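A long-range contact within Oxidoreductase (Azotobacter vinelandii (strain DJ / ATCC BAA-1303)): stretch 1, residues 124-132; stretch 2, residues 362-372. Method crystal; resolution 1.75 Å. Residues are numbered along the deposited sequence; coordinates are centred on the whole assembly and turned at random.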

ATOM      1  N   ALA A 124     -34.703  18.130  16.125  1.00 16.42           N
ATOM      2  CA  ALA A 124     -34.262  16.741  16.383  1.00 15.75           C
ATOM      3  C   ALA A 124     -34.935  16.214  17.657  1.00 15.43           C
ATOM      4  O   ALA A 124     -35.439  15.070  17.645  1.00 14.78           O
ATOM      5  CB  ALA A 124     -32.761  16.677  16.505  1.00 15.39           C
ATOM      6  N   GLU A 125     -34.924  17.015  18.725  1.00 16.10           N
ATOM      7  CA  GLU A 125     -35.511  16.635  20.038  1.00 16.89           C
ATOM      8  C   GLU A 125     -37.015  16.400  19.851  1.00 16.62           C
ATOM      9  O   GLU A 125     -37.535  15.419  20.426  1.00 15.63           O
ATOM     10  CB  GLU A 125     -35.220  17.706  21.091  1.00 17.56           C
ATOM     11  CG  GLU A 125     -33.745  17.820  21.431  1.00 19.08           C
ATOM     12  CD  GLU A 125     -33.211  16.805  22.423  1.00 21.07           C
ATOM     13  OE1 GLU A 125     -33.919  15.826  22.746  1.00 22.95           O
ATOM     14  OE2 GLU A 125     -32.078  17.003  22.876  1.00 24.96           O
ATOM     15  N   THR A 126     -37.685  17.249  19.072  1.00 16.06           N
ATOM     16  CA  THR A 126     -39.136  17.123  18.775  1.00 16.84           C
ATOM     17  C   THR A 126     -39.399  15.820  18.013  1.00 16.13           C
ATOM     18  O   THR A 126     -40.324  15.078  18.391  1.00 14.86           O
ATOM     19  CB  THR A 126     -39.646  18.324  17.974  1.00 17.04           C
ATOM     20  OG1 THR A 126     -39.373  19.449  18.803  1.00 17.78           O
ATOM     21  CG2 THR A 126     -41.113  18.210  17.628  1.00 18.19           C
ATOM     22  N   LEU A 127     -38.631  15.558  16.957  1.00 15.75           N
ATOM     23  CA  LEU A 127     -38.785  14.320  16.154  1.00 16.30           C
ATOM     24  C   LEU A 127     -38.639  13.107  17.066  1.00 15.08           C
ATOM     25  O   LEU A 127     -39.433  12.158  16.935  1.00 14.43           O
ATOM     26  CB  LEU A 127     -37.704  14.256  15.076  1.00 17.48           C
ATOM     27  CG  LEU A 127     -38.060  14.829  13.713  1.00 18.59           C
ATOM     28  CD1 LEU A 127     -37.037  14.347  12.699  1.00 18.93           C
ATOM     29  CD2 LEU A 127     -39.470  14.447  13.274  1.00 18.65           C
ATOM     30  N   ARG A 128     -37.619  13.125  17.927  1.00 14.11           N
ATOM     31  CA  ARG A 128     -37.340  11.964  18.799  1.00 14.41           C
ATOM     32  C   ARG A 128     -38.541  11.761  19.727  1.00 14.03           C
ATOM     33  O   ARG A 128     -38.985  10.609  19.894  1.00 13.55           O
ATOM     34  CB  ARG A 128     -36.041  12.124  19.586  1.00 14.94           C
ATOM     35  CG  ARG A 128     -35.871  11.014  20.614  1.00 15.47           C
ATOM     36  CD  ARG A 128     -34.480  10.845  21.157  1.00 16.34           C
ATOM     37  NE  ARG A 128     -33.961  12.055  21.747  1.00 16.55           N
ATOM     38  CZ  ARG A 128     -32.715  12.200  22.184  1.00 17.07           C
ATOM     39  NH1 ARG A 128     -31.848  11.204  22.097  1.00 16.80           N
ATOM     40  NH2 ARG A 128     -32.343  13.347  22.720  1.00 17.16           N
ATOM     41  N   GLU A 129     -39.064  12.830  20.331  1.00 14.15           N
ATOM     42  CA  GLU A 129     -40.226  12.680  21.252  1.00 14.11           C
ATOM     43  C   GLU A 129     -41.415  12.091  20.492  1.00 13.43           C
ATOM     44  O   GLU A 129     -42.107  11.222  21.064  1.00 12.73           O
ATOM     45  CB  GLU A 129     -40.571  14.004  21.929  1.00 14.76           C
ATOM     46  CG  GLU A 129     -39.538  14.389  22.965  1.00 16.34           C
ATOM     47  CD  GLU A 129     -40.073  15.195  24.129  1.00 18.79           C
ATOM     48  OE1 GLU A 129     -41.096  15.888  23.942  1.00 20.89           O
ATOM     49  OE2 GLU A 129     -39.457  15.132  25.212  1.00 22.35           O
ATOM     50  N   ILE A 130     -41.631  12.502  19.245  1.00 12.48           N
ATOM     51  CA  ILE A 130     -42.790  12.022  18.443  1.00 12.58           C
ATOM     52  C   ILE A 130     -42.566  10.548  18.065  1.00 12.77           C
ATOM     53  O   ILE A 130     -43.521   9.767  18.158  1.00 13.09           O
ATOM     54  CB  ILE A 130     -43.044  12.935  17.228  1.00 12.76           C
ATOM     55  CG1 ILE A 130     -43.459  14.345  17.672  1.00 13.08           C
ATOM     56  CG2 ILE A 130     -44.086  12.309  16.310  1.00 13.18           C
ATOM     57  CD1 ILE A 130     -43.603  15.349  16.545  1.00 13.53           C
ATOM     58  N   ALA A 131     -41.346  10.159  17.684  1.00 12.46           N
ATOM     59  CA  ALA A 131     -41.017   8.743  17.386  1.00 12.21           C
ATOM     60  C   ALA A 131     -41.292   7.871  18.618  1.00 12.14           C
ATOM     61  O   ALA A 131     -41.890   6.798  18.477  1.00 11.95           O
ATOM     62  CB  ALA A 131     -39.586   8.615  16.928  1.00 12.09           C
ATOM     63  N   LEU A 132     -40.851   8.309  19.794  1.00 12.19           N
ATOM     64  CA  LEU A 132     -40.973   7.513  21.038  1.00 13.04           C
ATOM     65  C   LEU A 132     -42.454   7.403  21.417  1.00 12.85           C
ATOM     66  O   LEU A 132     -42.897   6.293  21.704  1.00 12.66           O
ATOM     67  CB  LEU A 132     -40.139   8.166  22.142  1.00 13.77           C
ATOM     68  CG  LEU A 132     -38.625   8.066  21.945  1.00 13.96           C
ATOM     69  CD1 LEU A 132     -37.896   8.980  22.911  1.00 14.06           C
ATOM     70  CD2 LEU A 132     -38.147   6.638  22.111  1.00 14.97           C
ATOM     71  N   ASP A 362     -29.976   4.757  14.977  1.00 13.10           N
ATOM     72  CA  ASP A 362     -31.403   4.968  15.315  1.00 14.37           C
ATOM     73  C   ASP A 362     -31.668   6.460  15.530  1.00 14.09           C
ATOM     74  O   ASP A 362     -30.812   7.301  15.212  1.00 12.83           O
ATOM     75  CB  ASP A 362     -31.775   4.128  16.537  1.00 15.65           C
ATOM     76  CG  ASP A 362     -30.984   4.453  17.791  1.00 17.07           C
ATOM     77  OD1 ASP A 362     -30.216   5.446  17.783  1.00 17.40           O
ATOM     78  OD2 ASP A 362     -31.115   3.689  18.765  1.00 20.08           O
ATOM     79  N   ILE A 363     -32.843   6.769  16.062  1.00 14.23           N
ATOM     80  CA  ILE A 363     -33.282   8.164  16.316  1.00 14.71           C
ATOM     81  C   ILE A 363     -32.219   8.872  17.168  1.00 14.17           C
ATOM     82  O   ILE A 363     -31.926  10.049  16.905  1.00 14.74           O
ATOM     83  CB  ILE A 363     -34.682   8.170  16.969  1.00 14.69           C
ATOM     84  CG1 ILE A 363     -35.252   9.587  17.061  1.00 15.85           C
ATOM     85  CG2 ILE A 363     -34.664   7.484  18.328  1.00 15.45           C
ATOM     86  CD1 ILE A 363     -35.491  10.252  15.718  1.00 15.77           C
ATOM     87  N   HIS A 364     -31.657   8.183  18.161  1.00 14.02           N
ATOM     88  CA  HIS A 364     -30.688   8.764  19.129  1.00 14.11           C
ATOM     89  C   HIS A 364     -29.396   9.135  18.394  1.00 13.62           C
ATOM     90  O   HIS A 364     -28.852  10.212  18.660  1.00 13.76           O
ATOM     91  CB  HIS A 364     -30.433   7.801  20.293  1.00 15.11           C
ATOM     92  CG  HIS A 364     -31.680   7.372  20.983  1.00 15.66           C
ATOM     93  ND1 HIS A 364     -32.424   8.240  21.745  1.00 16.72           N
ATOM     94  CD2 HIS A 364     -32.316   6.180  21.024  1.00 17.15           C
ATOM     95  CE1 HIS A 364     -33.468   7.597  22.236  1.00 16.82           C
ATOM     96  NE2 HIS A 364     -33.430   6.336  21.800  1.00 16.95           N
ATOM     97  N   ALA A 365     -28.932   8.289  17.475  1.00 13.25           N
ATOM     98  CA  ALA A 365     -27.737   8.589  16.651  1.00 13.80           C
ATOM     99  C   ALA A 365     -28.018   9.834  15.803  1.00 13.48           C
ATOM    100  O   ALA A 365     -27.125  10.705  15.695  1.00 13.81           O
ATOM    101  CB  ALA A 365     -27.386   7.409  15.790  1.00 14.06           C
ATOM    102  N   GLY A 366     -29.213   9.910  15.211  1.00 13.35           N
ATOM    103  CA  GLY A 366     -29.636  11.051  14.387  1.00 13.40           C
ATOM    104  C   GLY A 366     -29.594  12.340  15.190  1.00 13.32           C
ATOM    105  O   GLY A 366     -29.048  13.341  14.681  1.00 13.54           O
ATOM    106  N   VAL A 367     -30.110  12.320  16.422  1.00 13.58           N
ATOM    107  CA  VAL A 367     -30.104  13.522  17.308  1.00 13.81           C
ATOM    108  C   VAL A 367     -28.657  13.962  17.562  1.00 14.43           C
ATOM    109  O   VAL A 367     -28.385  15.173  17.456  1.00 14.64           O
ATOM    110  CB  VAL A 367     -30.863  13.279  18.625  1.00 13.56           C
ATOM    111  CG1 VAL A 367     -30.667  14.428  19.604  1.00 13.37           C
ATOM    112  CG2 VAL A 367     -32.341  13.042  18.364  1.00 13.19           C
ATOM    113  N   GLU A 368     -27.759  13.029  17.883  1.00 15.54           N
ATOM    114  CA  GLU A 368     -26.342  13.352  18.210  1.00 15.78           C
ATOM    115  C   GLU A 368     -25.646  13.984  16.998  1.00 14.77           C
ATOM    116  O   GLU A 368     -24.880  14.931  17.213  1.00 13.73           O
ATOM    117  CB  GLU A 368     -25.592  12.112  18.696  1.00 18.09           C
ATOM    118  CG  GLU A 368     -25.991  11.701  20.092  1.00 20.68           C
ATOM    119  CD  GLU A 368     -26.070  12.877  21.057  1.00 23.28           C
ATOM    120  OE1 GLU A 368     -25.039  13.599  21.202  1.00 22.71           O
ATOM    121  OE2 GLU A 368     -27.175  13.104  21.619  1.00 26.24           O
ATOM    122  N   GLY A 369     -25.902  13.487  15.785  1.00 13.37           N
ATOM    123  CA  GLY A 369     -25.346  14.054  14.539  1.00 13.61           C
ATOM    124  C   GLY A 369     -25.726  15.517  14.393  1.00 13.22           C
ATOM    125  O   GLY A 369     -24.871  16.339  14.033  1.00 13.85           O
ATOM    126  N   VAL A 370     -26.986  15.842  14.681  1.00 12.47           N
ATOM    127  CA  VAL A 370     -27.499  17.235  14.579  1.00 12.43           C
ATOM    128  C   VAL A 370     -26.853  18.071  15.688  1.00 12.58           C
ATOM    129  O   VAL A 370     -26.422  19.188  15.394  1.00 13.21           O
ATOM    130  CB  VAL A 370     -29.033  17.266  14.648  1.00 12.07           C
ATOM    131  CG1 VAL A 370     -29.581  18.689  14.709  1.00 12.49           C
ATOM    132  CG2 VAL A 370     -29.620  16.491  13.492  1.00 12.00           C
ATOM    133  N   ARG A 371     -26.802  17.555  16.913  1.00 13.08           N
ATOM    134  CA  ARG A 371     -26.164  18.252  18.058  1.00 13.96           C
ATOM    135  C   ARG A 371     -24.733  18.633  17.673  1.00 13.50           C
ATOM    136  O   ARG A 371     -24.338  19.798  17.872  1.00 14.14           O
ATOM    137  CB  ARG A 371     -26.111  17.380  19.311  1.00 15.67           C
ATOM    138  CG  ARG A 371     -25.579  18.124  20.529  1.00 17.42           C
ATOM    139  CD  ARG A 371     -25.279  17.220  21.705  1.00 19.64           C
ATOM    140  NE  ARG A 371     -26.330  16.234  21.925  1.00 21.84           N
ATOM    141  CZ  ARG A 371     -27.500  16.488  22.481  1.00 23.15           C
ATOM    142  NH1 ARG A 371     -27.803  17.710  22.884  1.00 24.62           N
ATOM    143  NH2 ARG A 371     -28.379  15.515  22.618  1.00 26.00           N
ATOM    144  N   TRP A 372     -23.961  17.677  17.171  1.00 12.68           N
ATOM    145  CA  TRP A 372     -22.521  17.910  16.893  1.00 12.72           C
ATOM    146  C   TRP A 372     -22.369  19.023  15.855  1.00 12.69           C
ATOM    147  O   TRP A 372     -21.582  19.945  16.091  1.00 13.05           O
ATOM    148  CB  TRP A 372     -21.834  16.625  16.445  1.00 12.69           C
ATOM    149  CG  TRP A 372     -20.363  16.765  16.186  1.00 12.66           C
ATOM    150  CD1 TRP A 372     -19.350  16.699  17.098  1.00 12.97           C
ATOM    151  CD2 TRP A 372     -19.735  16.893  14.900  1.00 12.45           C
ATOM    152  NE1 TRP A 372     -18.137  16.814  16.472  1.00 12.81           N
ATOM    153  CE2 TRP A 372     -18.340  16.943  15.125  1.00 12.71           C
ATOM    154  CE3 TRP A 372     -20.210  16.989  13.589  1.00 12.45           C
ATOM    155  CZ2 TRP A 372     -17.425  17.050  14.077  1.00 12.08           C
ATOM    156  CZ3 TRP A 372     -19.306  17.114  12.556  1.00 12.41           C
ATOM    157  CH2 TRP A 372     -17.928  17.151  12.804  1.00 12.20           C
TER

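Arg128 reaches across to the opposing helix and is used three ways at once: NH1 donates to His364 ND1 (3.0 Å, N-H...acceptor angle 153°), the one hydrogen bond between the stretches; NH2 donates to Glu125 OE1 on its own helix (2.9 Å), a bond that is also a salt bridge; and one face of the guanidinium lies over Val367, with CG1 of Val367 3.7 Å from Arg128 NH2. Because His364 ND1 sits near the guanidinium plane, and NH1 in turn near the plane of the imidazole, donor and ring lone pair are well aligned; ND1, as acceptor here, carries no proton.

The two helices, at least 232 residues apart in sequence at any point of contact, run almost exactly antiparallel (172°), their axes approaching to 9.6 Å. Ala124 pairs with Val367 (CA to CA 5.3 Å) and Arg128 with Ile363 (CA to CA 6.1 Å), one turn further along each helix in opposite directions.

Apolar side chains form the seam, with Ala124 against two valines. Ala124 CB lies 4.1 Å from Val367 CG2 and 4.2 Å from Val370 CG1. At the other end, Ile363 packs against the backbone and the base of Arg128, its CG1 3.6 Å from Arg128 CA, and also meets Ala131, whose CB is 4.4 Å from the same Ile363 CG1. The aliphatic part of Arg128 thus serves the seam while its tip serves the polar margin.

A second charged group lies along that margin. Arg371 is held mainly by Glu368 of its own helix (NH2 to OE2 2.9 Å, NE to OE1 3.0 Å), leaving a long salt bridge of 4.0 Å from its NH2 to Glu125 OE2. Glu125 contacts both arginines, whose NH2 atoms, in Arg128 and Arg371, are 4.5 Å apart.

Asp362 caps the second helix, OD1 accepting from Ala365 N (3.1 Å).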